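Local coordinates for protein ofchtiv-allosamidin (Ostrinia furnacalis, PDB 6JMB) that probably hydrolyses chitin as a family 18 glycoside hydrolase of the group IV insect chitinases and binds the inhibitor allosamidin, at residues Ala207-Ile211 / Leu223-Asn227; Met245-Phe249 / Met327-Tyr333. One frame throughout, in Å; residues are numbered along the deposited sequence.

The two contacts follow one another along the chain and lie on the same side of the molecule, their centres about 12 Å apart, in the last part of the family 18 TIM barrel. Contact 1 joins the long loop after strand 187-190 to the start of helix 226-235; that helix leads into strand 243-256, on which contact 2 rests helix 324-336. The contacts touch directly. N227 OD1 is 2.6 Å from Y333 OH, A207 O is 2.8 Å from K330 NZ, both probable hydrogen bonds, and V226 CG1 packs 3.7 Å from M245 SD. Two neighbouring barrel helices and the loop are thus tied together beside the strand that runs up toward the allosamidin pocket.

Contact 1. Residues Ala207-Ile211 / Leu223-Asn227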
ATOM      1  N   ALA A 207       6.355  -9.638   1.162  1.00  8.85           N
ATOM      2  CA  ALA A 207       5.825  -9.658  -0.195  1.00  8.67           C
ATOM      3  C   ALA A 207       6.560 -10.681  -1.051  1.00  9.42           C
ATOM      4  O   ALA A 207       7.186 -10.318  -2.055  1.00 10.24           O
ATOM      5  CB  ALA A 207       5.930  -8.259  -0.811  1.00 10.44           C
ATOM      6  N   PRO A 208       6.491 -11.966  -0.716  1.00  9.56           N
ATOM      7  CA  PRO A 208       7.115 -12.973  -1.582  1.00  9.96           C
ATOM      8  C   PRO A 208       6.385 -13.031  -2.915  1.00  9.65           C
ATOM      9  O   PRO A 208       5.157 -12.953  -2.968  1.00  9.86           O
ATOM     10  CB  PRO A 208       6.919 -14.273  -0.797  1.00  9.56           C
ATOM     11  CG  PRO A 208       5.641 -14.050  -0.038  1.00  9.97           C
ATOM     12  CD  PRO A 208       5.585 -12.569   0.284  1.00 10.08           C
ATOM     13  N   LEU A 209       7.152 -13.165  -3.999  1.00  9.90           N
ATOM     14  CA  LEU A 209       6.539 -13.259  -5.319  1.00 10.93           C
ATOM     15  C   LEU A 209       5.900 -14.626  -5.530  1.00 11.32           C
ATOM     16  O   LEU A 209       4.769 -14.725  -6.024  1.00 12.77           O
ATOM     17  CB  LEU A 209       7.596 -12.984  -6.389  1.00 14.19           C
ATOM     18  CG  LEU A 209       7.168 -12.596  -7.801  1.00 19.34           C
ATOM     19  CD1 LEU A 209       6.074 -11.540  -7.771  1.00 19.05           C
ATOM     20  CD2 LEU A 209       8.389 -12.080  -8.556  1.00 16.91           C
ATOM     21  N   PHE A 210       6.601 -15.687  -5.148  1.00 11.10           N
ATOM     22  CA  PHE A 210       6.146 -17.057  -5.359  1.00 10.91           C
ATOM     23  C   PHE A 210       6.241 -17.790  -4.023  1.00 12.55           C
ATOM     24  O   PHE A 210       6.359 -17.177  -2.955  1.00 12.08           O
ATOM     25  CB  PHE A 210       6.992 -17.737  -6.447  1.00 11.67           C
ATOM     26  CG  PHE A 210       7.047 -16.980  -7.740  1.00 11.83           C
ATOM     27  CD1 PHE A 210       5.929 -16.898  -8.558  1.00 13.05           C
ATOM     28  CD2 PHE A 210       8.221 -16.367  -8.151  1.00 13.03           C
ATOM     29  CE1 PHE A 210       5.979 -16.206  -9.759  1.00 14.04           C
ATOM     30  CE2 PHE A 210       8.282 -15.680  -9.355  1.00 14.68           C
ATOM     31  CZ  PHE A 210       7.159 -15.596 -10.158  1.00 13.89           C
ATOM     32  N   ILE A 211       6.209 -19.125  -4.073  1.00 12.74           N
ATOM     33  CA  ILE A 211       6.424 -19.967  -2.897  1.00 11.79           C
ATOM     34  C   ILE A 211       7.708 -19.550  -2.182  1.00 10.81           C
ATOM     35  O   ILE A 211       8.666 -19.099  -2.819  1.00 11.87           O
ATOM     36  CB  ILE A 211       6.441 -21.460  -3.289  1.00 13.17           C
ATOM     37  CG1 ILE A 211       6.343 -22.358  -2.057  1.00 14.02           C
ATOM     38  CG2 ILE A 211       7.693 -21.800  -4.109  1.00 15.31           C
ATOM     39  CD1 ILE A 211       6.001 -23.806  -2.411  1.00 15.59           C
ATOM     40  N   LEU A 223      -1.228 -20.349  -0.854  1.00 14.21           N
ATOM     41  CA  LEU A 223      -0.205 -19.616  -0.126  1.00 13.28           C
ATOM     42  C   LEU A 223      -0.365 -18.116  -0.337  1.00 11.55           C
ATOM     43  O   LEU A 223      -0.895 -17.660  -1.354  1.00 12.90           O
ATOM     44  CB  LEU A 223       1.188 -20.059  -0.581  1.00 12.86           C
ATOM     45  CG  LEU A 223       1.512 -21.543  -0.358  1.00 14.75           C
ATOM     46  CD1 LEU A 223       2.798 -21.909  -1.088  1.00 15.97           C
ATOM     47  CD2 LEU A 223       1.629 -21.872   1.116  1.00 15.68           C
ATOM     48  N   TYR A 224       0.101 -17.342   0.637  1.00 12.61           N
ATOM     49  CA  TYR A 224      -0.006 -15.884   0.571  1.00 10.74           C
ATOM     50  C   TYR A 224       1.218 -15.344  -0.156  1.00 11.24           C
ATOM     51  O   TYR A 224       2.271 -15.136   0.451  1.00 13.84           O
ATOM     52  CB  TYR A 224      -0.104 -15.286   1.967  1.00 12.29           C
ATOM     53  CG  TYR A 224      -1.307 -15.701   2.792  1.00 13.24           C
ATOM     54  CD1 TYR A 224      -2.405 -16.333   2.222  1.00 12.90           C
ATOM     55  CD2 TYR A 224      -1.333 -15.450   4.159  1.00 18.44           C
ATOM     56  CE1 TYR A 224      -3.503 -16.698   2.996  1.00 14.88           C
ATOM     57  CE2 TYR A 224      -2.416 -15.813   4.936  1.00 19.23           C
ATOM     58  CZ  TYR A 224      -3.495 -16.436   4.349  1.00 20.01           C
ATOM     59  OH  TYR A 224      -4.573 -16.799   5.128  1.00 22.72           O
ATOM     60  N   ASN A 225       1.092 -15.123  -1.463  1.00 10.50           N
ATOM     61  CA  ASN A 225       2.176 -14.519  -2.222  1.00 10.39           C
ATOM     62  C   ASN A 225       1.608 -13.651  -3.343  1.00 10.20           C
ATOM     63  O   ASN A 225       0.411 -13.686  -3.651  1.00 10.80           O
ATOM     64  CB  ASN A 225       3.224 -15.554  -2.677  1.00 11.62           C
ATOM     65  CG  ASN A 225       2.635 -16.664  -3.537  1.00 11.40           C
ATOM     66  OD1 ASN A 225       1.963 -16.407  -4.533  1.00 11.68           O
ATOM     67  ND2 ASN A 225       2.912 -17.912  -3.159  1.00 13.40           N
ATOM     68  N   VAL A 226       2.488 -12.835  -3.924  1.00  9.36           N
ATOM     69  CA  VAL A 226       2.069 -11.833  -4.901  1.00 10.24           C
ATOM     70  C   VAL A 226       1.468 -12.500  -6.133  1.00 10.59           C
ATOM     71  O   VAL A 226       0.428 -12.072  -6.645  1.00 10.81           O
ATOM     72  CB  VAL A 226       3.254 -10.921  -5.267  1.00 11.23           C
ATOM     73  CG1 VAL A 226       2.869  -9.959  -6.386  1.00 12.14           C
ATOM     74  CG2 VAL A 226       3.741 -10.165  -4.033  1.00 12.28           C
ATOM     75  N   ASN A 227       2.122 -13.547  -6.637  1.00  9.99           N
ATOM     76  CA  ASN A 227       1.624 -14.222  -7.832  1.00 10.63           C
ATOM     77  C   ASN A 227       0.218 -14.778  -7.614  1.00 10.64           C
ATOM     78  O   ASN A 227      -0.667 -14.608  -8.465  1.00 10.46           O
ATOM     79  CB  ASN A 227       2.599 -15.325  -8.250  1.00 11.25           C
ATOM     80  CG  ASN A 227       2.079 -16.165  -9.394  1.00 11.72           C
ATOM     81  OD1 ASN A 227       1.832 -15.672 -10.497  1.00 13.48           O
ATOM     82  ND2 ASN A 227       1.930 -17.459  -9.140  1.00 14.67           N
TER
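V226, the first residue of helix 226-235, has more surface covered here than any other residue, and the reason lies at the helix start, where the first backbone NH groups have no carbonyl one turn back to bond to. The loop supplies the missing acceptors: V226 N donates to P208 O at 2.8 Å, nearly straight, and N227 N donates to L209 O at 3.0 Å. The short branched side chain of V226 meanwhile fills the space beside the loop, its CB 3.8 Å from L209 CD1 and its CG2 4.3 Å from A207 CB.

N225 holds the N-cap position, which asparagine suits because its short side chain can fold back over the first turn; OD1 accepts from the backbone N of N228. Its CB lies 3.9 Å from P208 CG, the puckered ring packing against the base of the cap residue's side chain. This is how the long β6-α6 loop of the TIM barrel is closed onto the helix it leads into, with 398 Å² buried.

L209 has its CA-to-CB bond pointing away from the helix, but the t rotamer at chi1 brings CD1 back to V226, and the side chain also touches Y333 of helix 324-336. Its backbone is hydrogen-bonded to A307, so one residue joins three parts of the chain. Nearer the surface, F210 CD1 approaches N227 CB at 3.7 Å, while the amide oxygen of N227 bonds to Y333 OH. At the far end, I211 CG1 and L223 CD1 make an apolar contact at 3.7 Å.

Contact 2. Residues Met245-Phe249 / Met327-Tyr333; sequences MGVPF and MTAKVEY
This buried strand-to-helix contact in the barrel wall sets helix 324-336 against the outer face of strand 243-256. Segments 245-248 and 327-333 run antiparallel (178°), axes 10.0 Å apart; the nearest CA pairs are M245-V331 (8.7 Å) and V247-M327 (7.7 Å). The strand is extended through P248, then turns at F249 (phi/psi -101/22); 327-333 is regular alpha-helix with i to i+4 bonds (V331 N to M327 O, 3.0 Å). M245 and V247 direct CB toward the helix, K330 and Y333 toward the strand.

The pair is the β7-α7 unit of a TIM barrel; the 77 residues between its segments, with short strands and helix 286-295, are consistent with the insertion domain many family 18 chitinases carry here. No hydrogen bond crosses; apolar chains fill the gap. M245 (t, t, p) brings CE to 3.4 Å from K330 O and SD to 3.9 Å from CD1 of Y333 (chi1 t), an oblique Met-aromatic contact. M327 (t, p, p) folds back, SD 3.6 Å from CG2 of V247 (m) and CE 3.9 Å from F249 CE1. K330 (m, t, t, p) suits the middle: its aliphatic stem packs, CD 3.9 Å from V247 CG1, while NZ reaches a salt bridge with D322 and a hydrogen bond to A207 O.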
ATOM      1  N   MET A 245      -0.381  -3.216  -9.258  1.00  9.57           N
ATOM      2  CA  MET A 245       0.194  -4.164  -8.313  1.00  9.87           C
ATOM      3  C   MET A 245       0.955  -3.427  -7.219  1.00 10.57           C
ATOM      4  O   MET A 245       1.893  -2.674  -7.506  1.00 10.49           O
ATOM      5  CB  MET A 245       1.126  -5.125  -9.042  1.00 11.16           C
ATOM      6  CG  MET A 245       1.513  -6.320  -8.195  1.00 11.56           C
ATOM      7  SD  MET A 245       2.746  -7.359  -9.001  1.00 13.73           S
ATOM      8  CE  MET A 245       4.250  -6.536  -8.487  1.00 14.53           C
ATOM      9  N   GLY A 246       0.565  -3.660  -5.969  1.00  9.21           N
ATOM     10  CA  GLY A 246       1.229  -3.002  -4.859  1.00  9.88           C
ATOM     11  C   GLY A 246       2.596  -3.592  -4.564  1.00  9.50           C
ATOM     12  O   GLY A 246       2.835  -4.793  -4.722  1.00 10.17           O
ATOM     13  N   VAL A 247       3.505  -2.718  -4.132  1.00  9.88           N
ATOM     14  CA  VAL A 247       4.816  -3.117  -3.613  1.00  9.66           C
ATOM     15  C   VAL A 247       5.106  -2.322  -2.350  1.00  9.86           C
ATOM     16  O   VAL A 247       4.639  -1.189  -2.177  1.00  9.34           O
ATOM     17  CB  VAL A 247       5.948  -2.884  -4.643  1.00  9.73           C
ATOM     18  CG1 VAL A 247       5.695  -3.692  -5.913  1.00 11.05           C
ATOM     19  CG2 VAL A 247       6.097  -1.394  -4.965  1.00 10.01           C
ATOM     20  N   PRO A 248       5.873  -2.916  -1.430  1.00  9.35           N
ATOM     21  CA  PRO A 248       6.167  -2.234  -0.161  1.00  9.76           C
ATOM     22  C   PRO A 248       7.524  -1.544  -0.148  1.00  9.61           C
ATOM     23  O   PRO A 248       8.516  -2.097  -0.631  1.00 11.19           O
ATOM     24  CB  PRO A 248       6.159  -3.390   0.843  1.00  9.73           C
ATOM     25  CG  PRO A 248       6.738  -4.545   0.041  1.00  9.63           C
ATOM     26  CD  PRO A 248       6.297  -4.334  -1.405  1.00  9.77           C
ATOM     27  N   PHE A 249       7.586  -0.349   0.440  1.00  8.48           N
ATOM     28  CA  PHE A 249       8.839   0.344   0.705  1.00  9.67           C
ATOM     29  C   PHE A 249       9.254   0.195   2.165  1.00  9.17           C
ATOM     30  O   PHE A 249      10.003   1.026   2.692  1.00 10.13           O
ATOM     31  CB  PHE A 249       8.733   1.829   0.343  1.00  9.19           C
ATOM     32  CG  PHE A 249       8.833   2.132  -1.133  1.00  8.35           C
ATOM     33  CD1 PHE A 249       8.665   1.153  -2.109  1.00  9.97           C
ATOM     34  CD2 PHE A 249       9.106   3.428  -1.535  1.00  9.76           C
ATOM     35  CE1 PHE A 249       8.761   1.476  -3.465  1.00 10.68           C
ATOM     36  CE2 PHE A 249       9.204   3.757  -2.881  1.00  9.50           C
ATOM     37  CZ  PHE A 249       9.036   2.781  -3.850  1.00  9.76           C
ATOM     38  N   MET A 327      12.647  -5.468  -6.023  1.00 11.22           N
ATOM     39  CA  MET A 327      11.728  -4.560  -6.701  1.00 10.27           C
ATOM     40  C   MET A 327      11.778  -4.772  -8.208  1.00 11.54           C
ATOM     41  O   MET A 327      10.741  -4.772  -8.878  1.00 12.27           O
ATOM     42  CB  MET A 327      12.083  -3.112  -6.346  1.00 13.52           C
ATOM     43  CG  MET A 327      11.000  -2.093  -6.637  1.00 14.58           C
ATOM     44  SD  MET A 327       9.466  -2.449  -5.761  1.00 15.62           S
ATOM     45  CE  MET A 327       9.945  -2.207  -4.051  1.00 17.92           C
ATOM     46  N   THR A 328      12.981  -4.980  -8.753  1.00 10.69           N
ATOM     47  CA  THR A 328      13.118  -5.259 -10.182  1.00 11.12           C
ATOM     48  C   THR A 328      12.337  -6.512 -10.571  1.00 12.14           C
ATOM     49  O   THR A 328      11.598  -6.519 -11.563  1.00 12.36           O
ATOM     50  CB  THR A 328      14.599  -5.396 -10.549  1.00 12.59           C
ATOM     51  OG1 THR A 328      15.260  -4.145 -10.305  1.00 13.55           O
ATOM     52  CG2 THR A 328      14.759  -5.749 -12.035  1.00 12.85           C
ATOM     53  N   ALA A 329      12.476  -7.581  -9.782  1.00 12.03           N
ATOM     54  CA  ALA A 329      11.737  -8.807 -10.061  1.00 11.02           C
ATOM     55  C   ALA A 329      10.233  -8.573 -10.011  1.00 11.46           C
ATOM     56  O   ALA A 329       9.485  -9.122 -10.830  1.00 12.22           O
ATOM     57  CB  ALA A 329      12.155  -9.916  -9.086  1.00 12.68           C
ATOM     58  N   LYS A 330       9.771  -7.763  -9.060  1.00 11.20           N
ATOM     59  CA  LYS A 330       8.344  -7.482  -8.950  1.00 10.81           C
ATOM     60  C   LYS A 330       7.828  -6.732 -10.174  1.00 10.85           C
ATOM     61  O   LYS A 330       6.757  -7.055 -10.699  1.00 10.64           O
ATOM     62  CB  LYS A 330       8.078  -6.679  -7.675  1.00 11.22           C
ATOM     63  CG  LYS A 330       7.995  -7.543  -6.410  1.00 12.92           C
ATOM     64  CD  LYS A 330       8.055  -6.707  -5.132  1.00 12.68           C
ATOM     65  CE  LYS A 330       7.715  -7.528  -3.888  1.00 12.73           C
ATOM     66  NZ  LYS A 330       8.771  -8.542  -3.566  1.00 12.61           N
ATOM     67  N   VAL A 331       8.571  -5.727 -10.643  1.00 10.98           N
ATOM     68  CA  VAL A 331       8.085  -4.949 -11.777  1.00 11.08           C
ATOM     69  C   VAL A 331       8.173  -5.765 -13.062  1.00 12.62           C
ATOM     70  O   VAL A 331       7.309  -5.655 -13.943  1.00 12.84           O
ATOM     71  CB  VAL A 331       8.807  -3.593 -11.867  1.00 10.84           C
ATOM     72  CG1 VAL A 331       8.232  -2.761 -13.010  1.00 13.14           C
ATOM     73  CG2 VAL A 331       8.663  -2.839 -10.553  1.00 12.75           C
ATOM     74  N   GLU A 332       9.196  -6.615 -13.180  1.00 11.52           N
ATOM     75  CA  GLU A 332       9.270  -7.517 -14.326  1.00 12.58           C
ATOM     76  C   GLU A 332       8.079  -8.467 -14.356  1.00 12.51           C
ATOM     77  O   GLU A 332       7.518  -8.742 -15.425  1.00 13.42           O
ATOM     78  CB  GLU A 332      10.604  -8.271 -14.321  1.00 14.27           C
ATOM     79  CG  GLU A 332      11.768  -7.369 -14.725  1.00 15.83           C
ATOM     80  CD  GLU A 332      13.130  -8.000 -14.538  1.00 23.35           C
ATOM     81  OE1 GLU A 332      13.231  -9.044 -13.859  1.00 26.40           O
ATOM     82  OE2 GLU A 332      14.110  -7.435 -15.071  1.00 24.54           O
ATOM     83  N   TYR A 333       7.668  -8.963 -13.188  1.00 12.70           N
ATOM     84  CA  TYR A 333       6.467  -9.785 -13.102  1.00 12.49           C
ATOM     85  C   TYR A 333       5.242  -9.013 -13.584  1.00 12.10           C
ATOM     86  O   TYR A 333       4.441  -9.524 -14.380  1.00 13.35           O
ATOM     87  CB  TYR A 333       6.283 -10.275 -11.660  1.00 13.52           C
ATOM     88  CG  TYR A 333       5.009 -11.059 -11.456  1.00 12.31           C
ATOM     89  CD1 TYR A 333       3.822 -10.418 -11.125  1.00 12.52           C
ATOM     90  CD2 TYR A 333       4.986 -12.435 -11.616  1.00 12.76           C
ATOM     91  CE1 TYR A 333       2.647 -11.123 -10.959  1.00 12.14           C
ATOM     92  CE2 TYR A 333       3.810 -13.154 -11.447  1.00 13.25           C
ATOM     93  CZ  TYR A 333       2.645 -12.485 -11.117  1.00 12.79           C
ATOM     94  OH  TYR A 333       1.466 -13.178 -10.958  1.00 13.02           O
TER